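Local coordinates for uncharacterized protein (Thermotoga maritima, PDB 1VMJ) that is of unproven function, belongs to the YjbQ (UPF0047) family and is a putative thiamin phosphate synthase, seen as a three-chain assembly with bound sodium, at residues N65-P69 with G70-D74; H73-E76 with V77-E80. All coordinates share one frame; numbering follows the deposited sequence.

Both contacts use helix 69-82 and share His73 and Asp74: contact 1 joins the loop after strand 60-65 to its N-terminal start, and contact 2 covers the overlapping turns 73-80. Each is partly buried, with two buried residues among the nine touching in contact 1 and four of eight in contact 2. Chemistry follows position. Contact 1 is mostly polar, a carboxylate on the first amides and a histidine ring against loop carbonyls, close to a bound sodium ion; contact 2 pairs aromatic rings on the buried side and sets acids and a histidine on the outer one. They meet where Asn65 CG lies 4.1 Å from Phe75 CZ, and both touch the second subunit.

Contact 1 (N65-P69 with G70-D74); sequences NDDEP and GLHHD
Glu68 CG stands anti to the backbone N (chi1 -165°) and the chain then bends at chi2 (-82°), which carries the carboxylate back over the start of the helix that its own residue precedes. Glu68 OE2 accepts from Gly70 N at 2.9 Å and Glu68 OE1 from Leu71 N at 2.8 Å, both donors coming from above the carboxylate plane. This is an N-cap by a glutamate at the head of helix 69-82, two amides of the first turn being taken up by one side chain. OE1 also accepts from His93 ND1 of the second subunit, a residue of a sodium site, so the cap sits at the subunit interface. With Glu68 shortened to an alanine, both amides would probably lose this acceptor, as would His93 of the second subunit. His72 has CG beside the backbone N (chi1 -67°), and Glu68 O sits 3.4 Å above one face of the His72 ring, offset toward the rim. His72 NE2 gives a weak bond to Asp66 O (3.1 Å), and His72 CE1 lies 3.3 Å from Asp67 OD1; the other carboxylate oxygen of Asp67, OD2, accepts from Asn32 ND2. Leu71 CD2 reaches back to Asp66 CB at 3.6 Å.

Contact 2 (H73-E76 with V77-E80); sequences HDFE and VWLE
Val77 opens the second half of this continuous alpha-helical segment of helix 69-82, in which four successive i to i+4 backbone bonds, from Val77 N to His73 O through Glu80 N to Glu76 O, are the evidence for regular alpha-helix here. Its CG2, anti to the carbonyl carbon and beside the backbone N, is directed back one turn over a face of the His73 imidazole. The methyl stands 3.9 Å from the ring centroid and 29° off the ring normal, a CH-pi contact in which NE2 is the nearest ring atom.

Trp78, with CG anti to the backbone N (chi1 -177°), runs alongside Phe75, both side chains pointing the same way. The six-membered part of the indole reaches the phenylalanine at its edge, near the plane of that ring, with Trp78 CE3 3.8 Å from Phe75 CD1. Helix 101-110 covers this side through Met110 on Phe75 and Ile109 on Trp78, while Trp78 NE1 donates to Leu82 O of the second subunit.

Leu79 follows on the same buried side, its CG 3.2 Å from Phe75 O, the carbonyl that its own amide also uses; its side chain packs on Lys106 and Ile109 of helix 101-110.

Glu80 lies beside Glu76, their carboxylate planes 21° apart. The like charges are probably offset by basic neighbours, Arg28 in a salt bridge with Glu76 OE2 and Lys106 in one with Glu80 OE2. Between the two side chains the nearest approach is Glu80 CG to Glu76 OE2, 3.8 Å.

Contact 1 (N65-P69 with G70-D74)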
loop_
_atom_site.group_PDB
_atom_site.type_symbol
_atom_site.label_atom_id
_atom_site.label_comp_id
_atom_site.label_asym_id
_atom_site.label_seq_id
_atom_site.Cartn_x
_atom_site.Cartn_y
_atom_site.Cartn_z
ATOM N N ASN A 65 4.238 11.290 3.460
ATOM C CA ASN A 65 3.423 12.087 4.359
ATOM C C ASN A 65 4.106 13.419 4.625
ATOM O O ASN A 65 4.919 13.826 3.844
ATOM C CB ASN A 65 3.051 11.296 5.630
ATOM C CG ASN A 65 1.633 11.628 6.090
ATOM O OD1 ASN A 65 1.400 12.733 6.591
ATOM N ND2 ASN A 65 0.667 10.750 5.788
ATOM N N ASP A 66 3.768 14.093 5.713
ATOM C CA ASP A 66 4.293 15.438 5.976
ATOM C C ASP A 66 5.679 15.389 6.589
ATOM O O ASP A 66 5.962 14.529 7.417
ATOM C CB ASP A 66 3.367 16.130 6.989
ATOM C CG ASP A 66 3.397 17.660 6.905
ATOM O OD1 ASP A 66 4.128 18.277 6.097
ATOM O OD2 ASP A 66 2.623 18.252 7.688
ATOM N N ASP A 67 6.524 16.343 6.221
ATOM C CA ASP A 67 7.775 16.558 6.932
ATOM C C ASP A 67 7.552 17.633 7.993
ATOM O O ASP A 67 7.797 18.814 7.783
ATOM C CB ASP A 67 8.900 16.971 5.972
ATOM C CG ASP A 67 10.290 16.805 6.579
ATOM O OD1 ASP A 67 10.413 16.407 7.766
ATOM O OD2 ASP A 67 11.278 17.087 5.868
ATOM N N GLU A 68 7.032 17.203 9.126
ATOM C CA GLU A 68 6.702 18.095 10.233
ATOM C C GLU A 68 7.034 17.315 11.502
ATOM O O GLU A 68 6.572 16.197 11.664
ATOM C CB GLU A 68 5.227 18.480 10.175
ATOM C CG GLU A 68 4.847 19.647 11.043
ATOM C CD GLU A 68 4.613 19.251 12.488
ATOM O OE1 GLU A 68 3.793 18.344 12.730
ATOM O OE2 GLU A 68 5.248 19.845 13.382
ATOM N N PRO A 69 7.853 17.884 12.399
ATOM C CA PRO A 69 8.342 17.115 13.539
ATOM C C PRO A 69 7.257 16.646 14.499
ATOM O O PRO A 69 7.380 15.559 15.056
ATOM C CB PRO A 69 9.311 18.074 14.236
ATOM C CG PRO A 69 9.014 19.409 13.723
ATOM C CD PRO A 69 8.397 19.254 12.380
ATOM N N GLY A 70 6.227 17.460 14.702
ATOM C CA GLY A 70 5.111 17.075 15.559
ATOM C C GLY A 70 4.467 15.808 15.039
ATOM O O GLY A 70 4.210 14.870 15.793
ATOM N N LEU A 71 4.231 15.752 13.733
ATOM C CA LEU A 71 3.606 14.573 13.139
ATOM C C LEU A 71 4.490 13.342 13.227
ATOM O O LEU A 71 3.998 12.246 13.472
ATOM C CB LEU A 71 3.179 14.850 11.704
ATOM C CG LEU A 71 2.325 13.755 11.081
ATOM C CD1 LEU A 71 0.973 13.742 11.793
ATOM C CD2 LEU A 71 2.100 13.930 9.587
ATOM N N HIS A 72 5.802 13.520 13.055
ATOM C CA HIS A 72 6.730 12.405 13.225
ATOM C C HIS A 72 6.659 11.832 14.623
ATOM O O HIS A 72 6.617 10.616 14.792
ATOM C CB HIS A 72 8.139 12.829 12.887
ATOM C CG HIS A 72 8.314 13.151 11.443
ATOM N ND1 HIS A 72 9.476 13.689 10.942
ATOM C CD2 HIS A 72 7.469 13.031 10.389
ATOM C CE1 HIS A 72 9.351 13.873 9.640
ATOM N NE2 HIS A 72 8.143 13.483 9.277
ATOM N N HIS A 73 6.604 12.719 15.610
ATOM C CA HIS A 73 6.382 12.297 16.974
ATOM C C HIS A 73 5.056 11.537 17.114
ATOM O O HIS A 73 5.000 10.466 17.718
ATOM C CB HIS A 73 6.420 13.491 17.931
ATOM C CG HIS A 73 6.042 13.132 19.326
ATOM N ND1 HIS A 73 6.947 12.630 20.236
ATOM C CD2 HIS A 73 4.845 13.160 19.959
ATOM C CE1 HIS A 73 6.325 12.388 21.379
ATOM N NE2 HIS A 73 5.052 12.714 21.241
ATOM N N ASP A 74 3.998 12.063 16.510
ATOM C CA ASP A 74 2.702 11.400 16.575
ATOM C C ASP A 74 2.727 10.004 15.948
ATOM O O ASP A 74 2.160 9.076 16.506
ATOM C CB ASP A 74 1.630 12.250 15.883
ATOM C CG ASP A 74 1.418 13.608 16.558
ATOM O OD1 ASP A 74 1.678 13.722 17.782
ATOM O OD2 ASP A 74 0.993 14.555 15.878
#

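Contact 2 (H73-E76 with V77-E80)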
loop_
_atom_site.group_PDB
_atom_site.type_symbol
_atom_site.label_atom_id
_atom_site.label_comp_id
_atom_site.label_asym_id
_atom_site.label_seq_id
_atom_site.Cartn_x
_atom_site.Cartn_y
_atom_site.Cartn_z
ATOM N N HIS A 73 6.604 12.719 15.610
ATOM C CA HIS A 73 6.382 12.297 16.974
ATOM C C HIS A 73 5.056 11.537 17.114
ATOM O O HIS A 73 5.000 10.466 17.718
ATOM C CB HIS A 73 6.420 13.491 17.931
ATOM C CG HIS A 73 6.042 13.132 19.326
ATOM N ND1 HIS A 73 6.947 12.630 20.236
ATOM C CD2 HIS A 73 4.845 13.160 19.959
ATOM C CE1 HIS A 73 6.325 12.388 21.379
ATOM N NE2 HIS A 73 5.052 12.714 21.241
ATOM N N ASP A 74 3.998 12.063 16.510
ATOM C CA ASP A 74 2.702 11.400 16.575
ATOM C C ASP A 74 2.727 10.004 15.948
ATOM O O ASP A 74 2.160 9.076 16.506
ATOM C CB ASP A 74 1.630 12.250 15.883
ATOM C CG ASP A 74 1.418 13.608 16.558
ATOM O OD1 ASP A 74 1.678 13.722 17.782
ATOM O OD2 ASP A 74 0.993 14.555 15.878
ATOM N N PHE A 75 3.413 9.832 14.821
ATOM C CA PHE A 75 3.533 8.498 14.215
ATOM C C PHE A 75 4.265 7.539 15.168
ATOM O O PHE A 75 3.888 6.385 15.304
ATOM C CB PHE A 75 4.255 8.539 12.847
ATOM C CG PHE A 75 3.357 8.838 11.689
ATOM C CD1 PHE A 75 2.370 7.957 11.311
ATOM C CD2 PHE A 75 3.553 9.973 10.932
ATOM C CE1 PHE A 75 1.573 8.231 10.198
ATOM C CE2 PHE A 75 2.753 10.245 9.841
ATOM C CZ PHE A 75 1.773 9.381 9.478
ATOM N N GLU A 76 5.334 8.008 15.794
ATOM C CA GLU A 76 6.079 7.176 16.749
ATOM C C GLU A 76 5.172 6.677 17.863
ATOM O O GLU A 76 5.132 5.470 18.186
ATOM C CB GLU A 76 7.280 7.955 17.303
ATOM C CG GLU A 76 7.851 7.429 18.613
ATOM C CD GLU A 76 8.560 6.089 18.521
ATOM O OE1 GLU A 76 8.941 5.652 17.422
ATOM O OE2 GLU A 76 8.763 5.472 19.593
ATOM N N VAL A 77 4.441 7.602 18.460
ATOM C CA VAL A 77 3.526 7.263 19.558
ATOM C C VAL A 77 2.430 6.290 19.079
ATOM O O VAL A 77 2.105 5.317 19.741
ATOM C CB VAL A 77 2.883 8.542 20.152
ATOM C CG1 VAL A 77 1.756 8.188 21.104
ATOM C CG2 VAL A 77 3.956 9.393 20.832
ATOM N N TRP A 78 1.876 6.565 17.907
ATOM C CA TRP A 78 0.782 5.753 17.352
ATOM C C TRP A 78 1.211 4.351 16.984
ATOM O O TRP A 78 0.528 3.391 17.294
ATOM C CB TRP A 78 0.269 6.477 16.132
ATOM C CG TRP A 78 -0.871 5.894 15.436
ATOM C CD1 TRP A 78 -2.120 5.706 15.938
ATOM C CD2 TRP A 78 -0.928 5.511 14.063
ATOM N NE1 TRP A 78 -2.958 5.211 14.956
ATOM C CE2 TRP A 78 -2.243 5.091 13.801
ATOM C CE3 TRP A 78 0.010 5.484 13.018
ATOM C CZ2 TRP A 78 -2.643 4.646 12.545
ATOM C CZ3 TRP A 78 -0.402 5.036 11.755
ATOM C CH2 TRP A 78 -1.707 4.623 11.539
ATOM N N LEU A 79 2.372 4.229 16.372
ATOM C CA LEU A 79 2.876 2.937 15.993
ATOM C C LEU A 79 3.239 2.116 17.203
ATOM O O LEU A 79 3.117 0.890 17.178
ATOM C CB LEU A 79 4.094 3.075 15.075
ATOM C CG LEU A 79 3.814 3.622 13.676
ATOM C CD1 LEU A 79 5.091 4.073 12.951
ATOM C CD2 LEU A 79 3.068 2.556 12.857
ATOM N N GLU A 80 3.714 2.767 18.262
ATOM C CA GLU A 80 3.981 2.059 19.505
ATOM C C GLU A 80 2.697 1.563 20.166
ATOM O O GLU A 80 2.689 0.530 20.851
ATOM C CB GLU A 80 4.795 2.904 20.481
ATOM C CG GLU A 80 6.293 2.724 20.338
ATOM C CD GLU A 80 6.763 1.406 20.904
ATOM O OE1 GLU A 80 7.012 1.317 22.128
ATOM O OE2 GLU A 80 6.883 0.431 20.127
#